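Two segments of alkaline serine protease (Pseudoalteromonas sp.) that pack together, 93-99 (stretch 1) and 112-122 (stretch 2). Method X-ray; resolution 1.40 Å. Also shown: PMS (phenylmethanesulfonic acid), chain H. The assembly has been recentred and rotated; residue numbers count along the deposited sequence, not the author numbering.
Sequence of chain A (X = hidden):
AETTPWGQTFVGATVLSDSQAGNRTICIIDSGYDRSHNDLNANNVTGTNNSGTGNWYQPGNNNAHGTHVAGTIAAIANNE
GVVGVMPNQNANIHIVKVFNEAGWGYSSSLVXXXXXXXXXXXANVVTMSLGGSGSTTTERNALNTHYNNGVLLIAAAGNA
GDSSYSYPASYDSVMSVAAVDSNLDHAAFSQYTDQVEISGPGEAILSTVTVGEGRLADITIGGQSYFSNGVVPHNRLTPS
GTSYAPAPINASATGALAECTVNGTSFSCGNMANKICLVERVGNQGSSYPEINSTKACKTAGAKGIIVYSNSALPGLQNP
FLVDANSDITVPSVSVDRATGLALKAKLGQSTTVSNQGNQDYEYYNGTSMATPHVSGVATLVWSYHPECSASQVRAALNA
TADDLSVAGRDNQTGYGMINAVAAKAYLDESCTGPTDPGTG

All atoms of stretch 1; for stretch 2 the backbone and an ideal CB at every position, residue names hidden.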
ATOM      1  N   ILE A  93       5.615  12.944 -13.935  1.00 10.83           N
ATOM      2  CA  ILE A  93       4.715  12.975 -12.794  1.00 10.92           C
ATOM      3  C   ILE A  93       4.366  14.412 -12.450  1.00 11.03           C
ATOM      4  O   ILE A  93       5.250  15.264 -12.363  1.00 11.72           O
ATOM      5  CB  ILE A  93       5.380  12.342 -11.556  1.00 12.03           C
ATOM      6  CG1 ILE A  93       5.874  10.934 -11.895  1.00 11.88           C
ATOM      7  CG2 ILE A  93       4.398  12.307 -10.391  1.00 11.17           C
ATOM      8  CD1 ILE A  93       6.723  10.306 -10.809  1.00 15.27           C
ATOM      9  N   HIS A  94       3.077  14.686 -12.268  1.00 10.00           N
ATOM     10  CA  HIS A  94       2.643  16.026 -11.892  1.00  9.72           C
ATOM     11  C   HIS A  94       1.947  15.910 -10.546  1.00  9.83           C
ATOM     12  O   HIS A  94       1.120  15.021 -10.334  1.00 10.46           O
ATOM     13  CB  HIS A  94       1.684  16.626 -12.920  1.00 10.19           C
ATOM     14  CG  HIS A  94       1.529  18.109 -12.786  1.00 10.38           C
ATOM     15  ND1 HIS A  94       2.535  18.990 -13.122  1.00 10.46           N
ATOM     16  CD2 HIS A  94       0.511  18.863 -12.310  1.00 11.03           C
ATOM     17  CE1 HIS A  94       2.142  20.224 -12.858  1.00 12.75           C
ATOM     18  NE2 HIS A  94       0.918  20.174 -12.363  1.00 11.20           N
ATOM     19  N   ILE A  95       2.289  16.811  -9.637  1.00  9.76           N
ATOM     20  CA  ILE A  95       1.732  16.793  -8.298  1.00 10.02           C
ATOM     21  C   ILE A  95       0.774  17.942  -8.010  1.00  9.73           C
ATOM     22  O   ILE A  95       1.085  19.106  -8.262  1.00 10.11           O
ATOM     23  CB  ILE A  95       2.867  16.846  -7.238  1.00  9.44           C
ATOM     24  CG1 ILE A  95       3.895  15.738  -7.501  1.00  9.71           C
ATOM     25  CG2 ILE A  95       2.285  16.724  -5.835  1.00 10.06           C
ATOM     26  CD1 ILE A  95       3.334  14.329  -7.465  1.00  9.43           C
ATOM     27  N   VAL A  96      -0.405  17.600  -7.501  1.00  9.38           N
ATOM     28  CA  VAL A  96      -1.382  18.601  -7.096  1.00 10.23           C
ATOM     29  C   VAL A  96      -1.662  18.250  -5.639  1.00  9.47           C
ATOM     30  O   VAL A  96      -2.232  17.199  -5.335  1.00 10.73           O
ATOM     31  CB  VAL A  96      -2.685  18.533  -7.917  1.00  9.15           C
ATOM     32  CG1 VAL A  96      -3.702  19.523  -7.355  1.00 10.89           C
ATOM     33  CG2 VAL A  96      -2.400  18.873  -9.377  1.00 10.42           C
ATOM     34  N   LYS A  97      -1.220  19.123  -4.740  1.00  9.89           N
ATOM     35  CA  LYS A  97      -1.372  18.918  -3.304  1.00  9.73           C
ATOM     36  C   LYS A  97      -2.677  19.514  -2.784  1.00  9.22           C
ATOM     37  O   LYS A  97      -2.823  20.735  -2.704  1.00 11.50           O
ATOM     38  CB  LYS A  97      -0.176  19.552  -2.583  1.00  9.71           C
ATOM     39  CG  LYS A  97      -0.144  19.352  -1.078  1.00  9.36           C
ATOM     40  CD  LYS A  97       1.047  20.092  -0.488  1.00 10.83           C
ATOM     41  CE  LYS A  97       1.061  20.053   1.026  1.00 11.33           C
ATOM     42  NZ  LYS A  97       2.149  20.924   1.562  1.00 13.16           N
ATOM     43  N   VAL A  98      -3.620  18.646  -2.426  1.00 10.11           N
ATOM     44  CA  VAL A  98      -4.911  19.098  -1.917  1.00 10.52           C
ATOM     45  C   VAL A  98      -5.039  18.930  -0.404  1.00 10.64           C
ATOM     46  O   VAL A  98      -5.951  19.485   0.208  1.00 11.80           O
ATOM     47  CB  VAL A  98      -6.084  18.344  -2.599  1.00 10.10           C
ATOM     48  CG1 VAL A  98      -6.083  18.632  -4.095  1.00 11.70           C
ATOM     49  CG2 VAL A  98      -5.971  16.846  -2.338  1.00 10.97           C
ATOM     50  N   PHE A  99      -4.126  18.172   0.198  1.00  9.26           N
ATOM     51  CA  PHE A  99      -4.160  17.940   1.640  1.00 10.38           C
ATOM     52  C   PHE A  99      -2.990  18.520   2.416  1.00 11.46           C
ATOM     53  O   PHE A  99      -1.837  18.437   1.986  1.00 11.78           O
ATOM     54  CB  PHE A  99      -4.188  16.441   1.961  1.00 10.88           C
ATOM     55  CG  PHE A  99      -5.405  15.720   1.466  1.00 12.90           C
ATOM     56  CD1 PHE A  99      -5.300  14.795   0.435  1.00 14.64           C
ATOM     57  CD2 PHE A  99      -6.647  15.940   2.048  1.00 15.33           C
ATOM     58  CE1 PHE A  99      -6.420  14.093  -0.010  1.00 15.35           C
ATOM     59  CE2 PHE A  99      -7.772  15.244   1.610  1.00 15.43           C
ATOM     60  CZ  PHE A  99      -7.655  14.319   0.579  1.00 16.20           C
ATOM     61  N   UNK A 112     -11.512  21.164  -9.680  1.00 11.34           N
ATOM     62  CA  UNK A 112     -10.485  22.146 -10.010  1.00 11.17           C
ATOM     63  C   UNK A 112      -9.098  21.505  -9.993  1.00  9.97           C
ATOM     64  O   UNK A 112      -8.245  21.840 -10.817  1.00 11.55           O
ATOM     65  CB  UNK A 112     -10.538  23.322  -9.033  1.00 11.17           C
ATOM     66  N   UNK A 113      -8.877  20.588  -9.053  1.00 10.05           N
ATOM     67  CA  UNK A 113      -7.596  19.895  -8.947  1.00  9.52           C
ATOM     68  C   UNK A 113      -7.377  19.047 -10.194  1.00 10.24           C
ATOM     69  O   UNK A 113      -6.277  19.012 -10.747  1.00 10.72           O
ATOM     70  CB  UNK A 113      -7.544  19.029  -7.687  1.00  9.52           C
ATOM     71  N   UNK A 114      -8.423  18.356 -10.634  1.00 10.11           N
ATOM     72  CA  UNK A 114      -8.320  17.533 -11.829  1.00  9.67           C
ATOM     73  C   UNK A 114      -8.073  18.441 -13.036  1.00 10.63           C
ATOM     74  O   UNK A 114      -7.245  18.127 -13.889  1.00 10.85           O
ATOM     75  CB  UNK A 114      -9.582  16.690 -12.024  1.00  9.67           C
ATOM     76  N   UNK A 115      -8.779  19.569 -13.105  1.00 11.11           N
ATOM     77  CA  UNK A 115      -8.580  20.506 -14.211  1.00 11.33           C
ATOM     78  C   UNK A 115      -7.111  20.916 -14.260  1.00 11.08           C
ATOM     79  O   UNK A 115      -6.513  20.988 -15.330  1.00 11.78           O
ATOM     80  CB  UNK A 115      -9.481  21.733 -14.061  1.00 11.33           C
ATOM     81  N   UNK A 116      -6.541  21.200 -13.093  1.00 10.54           N
ATOM     82  CA  UNK A 116      -5.141  21.605 -13.002  1.00 10.79           C
ATOM     83  C   UNK A 116      -4.230  20.490 -13.514  1.00 10.98           C
ATOM     84  O   UNK A 116      -3.278  20.735 -14.254  1.00 11.77           O
ATOM     85  CB  UNK A 116      -4.780  21.969 -11.561  1.00 10.79           C
ATOM     86  N   UNK A 117      -4.531  19.261 -13.115  1.00 10.75           N
ATOM     87  CA  UNK A 117      -3.756  18.111 -13.554  1.00 10.32           C
ATOM     88  C   UNK A 117      -3.699  18.062 -15.079  1.00 10.95           C
ATOM     89  O   UNK A 117      -2.643  17.842 -15.671  1.00 11.75           O
ATOM     90  CB  UNK A 117      -4.353  16.817 -12.998  1.00 10.32           C
ATOM     91  N   UNK A 118      -4.855  18.260 -15.702  1.00 11.92           N
ATOM     92  CA  UNK A 118      -4.974  18.210 -17.154  1.00 14.58           C
ATOM     93  C   UNK A 118      -4.433  19.440 -17.880  1.00 15.95           C
ATOM     94  O   UNK A 118      -3.611  19.317 -18.789  1.00 16.06           O
ATOM     95  CB  UNK A 118      -6.445  18.018 -17.529  1.00 14.58           C
ATOM     96  N   UNK A 119      -4.889  20.623 -17.479  1.00 16.87           N
ATOM     97  CA  UNK A 119      -4.463  21.859 -18.129  1.00 18.36           C
ATOM     98  C   UNK A 119      -3.038  22.292 -17.820  1.00 18.73           C
ATOM     99  O   UNK A 119      -2.310  22.720 -18.715  1.00 19.78           O
ATOM    100  CB  UNK A 119      -5.416  22.988 -17.731  1.00 18.36           C
ATOM    101  N   UNK A 120      -2.643  22.194 -16.556  1.00 16.87           N
ATOM    102  CA  UNK A 120      -1.300  22.593 -16.156  1.00 16.98           C
ATOM    103  C   UNK A 120      -0.286  21.462 -16.273  1.00 16.29           C
ATOM    104  O   UNK A 120       0.831  21.669 -16.745  1.00 17.43           O
ATOM    105  CB  UNK A 120      -1.322  23.113 -14.717  1.00 16.98           C
ATOM    106  N   UNK A 121      -0.678  20.264 -15.853  1.00 13.93           N
ATOM    107  CA  UNK A 121       0.239  19.139 -15.909  1.00 12.72           C
ATOM    108  C   UNK A 121       0.241  18.311 -17.180  1.00 12.77           C
ATOM    109  O   UNK A 121       1.169  17.530 -17.401  1.00 13.12           O
ATOM    110  CB  UNK A 121      -0.068  18.207 -14.735  1.00 12.72           C
ATOM    111  N   UNK A 122      -0.781  18.474 -18.016  1.00 11.73           N
ATOM    112  CA  UNK A 122      -0.867  17.703 -19.248  1.00 12.53           C
ATOM    113  C   UNK A 122      -1.060  16.228 -18.949  1.00 11.86           C
ATOM    114  O   UNK A 122      -0.609  15.362 -19.697  1.00 12.14           O
ATOM    115  CB  UNK A 122       0.387  17.910 -20.100  1.00 12.53           C
TER
HETATM  116  C   PMS H 601      -7.702   6.971   2.244  1.00 26.89           C
HETATM  117  S   PMS H 601      -7.713   6.043   0.691  1.00 23.22           S
HETATM  118  C1  PMS H 601      -8.081   8.464   2.081  1.00 29.13           C
HETATM  119  C2  PMS H 601      -9.470   8.830   2.206  1.00 30.04           C
HETATM  120  C3  PMS H 601      -9.864  10.199   2.063  1.00 30.45           C
HETATM  121  C4  PMS H 601      -8.827  11.174   1.794  1.00 31.23           C
HETATM  122  C5  PMS H 601      -7.461  10.822   1.670  1.00 29.68           C
HETATM  123  C6  PMS H 601      -7.020   9.468   1.805  1.00 30.20           C
HETATM  124  O2S PMS H 601      -8.806   6.562  -0.124  1.00 25.77           O
HETATM  125  O1S PMS H 601      -7.917   4.640   0.962  1.00 25.19           O

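Stretch 1 runs as a strand from 93 to 97, and alternate side chains, His94, Val96 and Val98, turn toward the helix of stretch 2, which crosses almost antiparallel to it at an axis-to-axis distance of 8.9 Å. No hydrogen bond joins the two, so the fit rests on shape and apolar contact.

At position 112 the ideal CB has nothing of stretch 1 within 5.5 Å, and many residues would serve; the deposited one is Ala112.

Position 113 points toward the strand, and its ideal CB already lies 3.9 Å from both Val96 CG1 and Val98 CG1. A methyl group completes such a contact without reaching further, so a small apolar residue suits. It is Ala113, and its CB makes both contacts.

Positions 114 and 115 offer no neighbour in stretch 1, and 114 points away from it, so the strand sets no preference. They are Ile114 and Asp115.

Position 116 points toward the strand, with its ideal CB 4.5 Å from Val96 CG2. A modest side chain with a methyl to offer would suit: alanine, valine or threonine. Thr116 places its CG2 4.1 Å from Val96 CG2, while its OG1 donates to Ala112 O at 3.0 Å, satisfying the hydroxyl within the helix.

Position 117 points sideways, its ideal CB 4.6 Å from Val96 CG2 and 5.3 Å from His94 CD2. One more apolar atom could close that gap, so cysteine or a small aliphatic residue is plausible. Cys117, with chi1 in m, brings SG to 3.7 Å from Val96 CG2; it is covalently bonded elsewhere in the structure.

Position 118 points away and 119 is out of reach, leaving both choices open. They are Val118 and Asn119.

Position 120 points toward His94, with the ideal CB 4.4 Å from NE2. A small residue, polar or not, fits beside the imidazole. Ser120 contributes only a light contact.

Position 121 is the most restrictive: an ideal CB would lie 2.5 Å from His94 CG, a clash. Glycine is therefore strongly favoured, although phi and psi of -90° and -15° would admit other residues. Gly121 lays its CA over the imidazole face, 3.5 Å from the ring centroid of His94 and 7° off the normal, a CH-pi contact.

Position 122 has no neighbour in stretch 1, but its phi of 66° favours glycine, with asparagine a possible alternative. Gly122 is the first residue to leave helical geometry.

Stretch 2, residues 112-122: AAIDTCVNSGG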
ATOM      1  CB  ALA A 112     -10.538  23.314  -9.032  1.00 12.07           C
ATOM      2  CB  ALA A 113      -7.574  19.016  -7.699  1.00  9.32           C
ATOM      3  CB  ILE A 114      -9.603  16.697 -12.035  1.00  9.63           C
ATOM      4  CG1 ILE A 114      -9.776  15.733 -10.857  1.00  9.78           C
ATOM      5  CG2 ILE A 114      -9.520  15.921 -13.342  1.00 10.93           C
ATOM      6  CD1 ILE A 114     -11.099  14.980 -10.864  1.00 11.85           C
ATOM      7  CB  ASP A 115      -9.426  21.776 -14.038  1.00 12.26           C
ATOM      8  CG  ASP A 115     -10.912  21.532 -14.216  1.00 14.13           C
ATOM      9  OD1 ASP A 115     -11.294  20.603 -14.953  1.00 15.60           O
ATOM     10  OD2 ASP A 115     -11.705  22.297 -13.627  1.00 17.80           O
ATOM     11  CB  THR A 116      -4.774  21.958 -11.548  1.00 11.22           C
ATOM     12  OG1 THR A 116      -5.542  23.098 -11.136  1.00 14.62           O
ATOM     13  CG2 THR A 116      -3.289  22.283 -11.424  1.00 12.33           C
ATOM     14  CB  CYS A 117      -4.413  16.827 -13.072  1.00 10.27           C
ATOM     15  SG  CYS A 117      -4.038  16.248 -11.392  1.00 10.69           S
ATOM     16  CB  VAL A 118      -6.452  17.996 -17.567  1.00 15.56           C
ATOM     17  CG1 VAL A 118      -6.589  18.045 -19.081  1.00 17.29           C
ATOM     18  CG2 VAL A 118      -6.950  16.662 -17.031  1.00 16.58           C
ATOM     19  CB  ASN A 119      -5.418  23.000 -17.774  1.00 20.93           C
ATOM     20  CG  ASN A 119      -6.846  22.702 -18.170  1.00 22.97           C
ATOM     21  OD1 ASN A 119      -7.105  22.187 -19.258  1.00 24.94           O
ATOM     22  ND2 ASN A 119      -7.785  23.033 -17.291  1.00 25.50           N
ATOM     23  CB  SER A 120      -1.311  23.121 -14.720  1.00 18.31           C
ATOM     24  OG  SER A 120      -2.045  24.327 -14.628  1.00 21.52           O
TER
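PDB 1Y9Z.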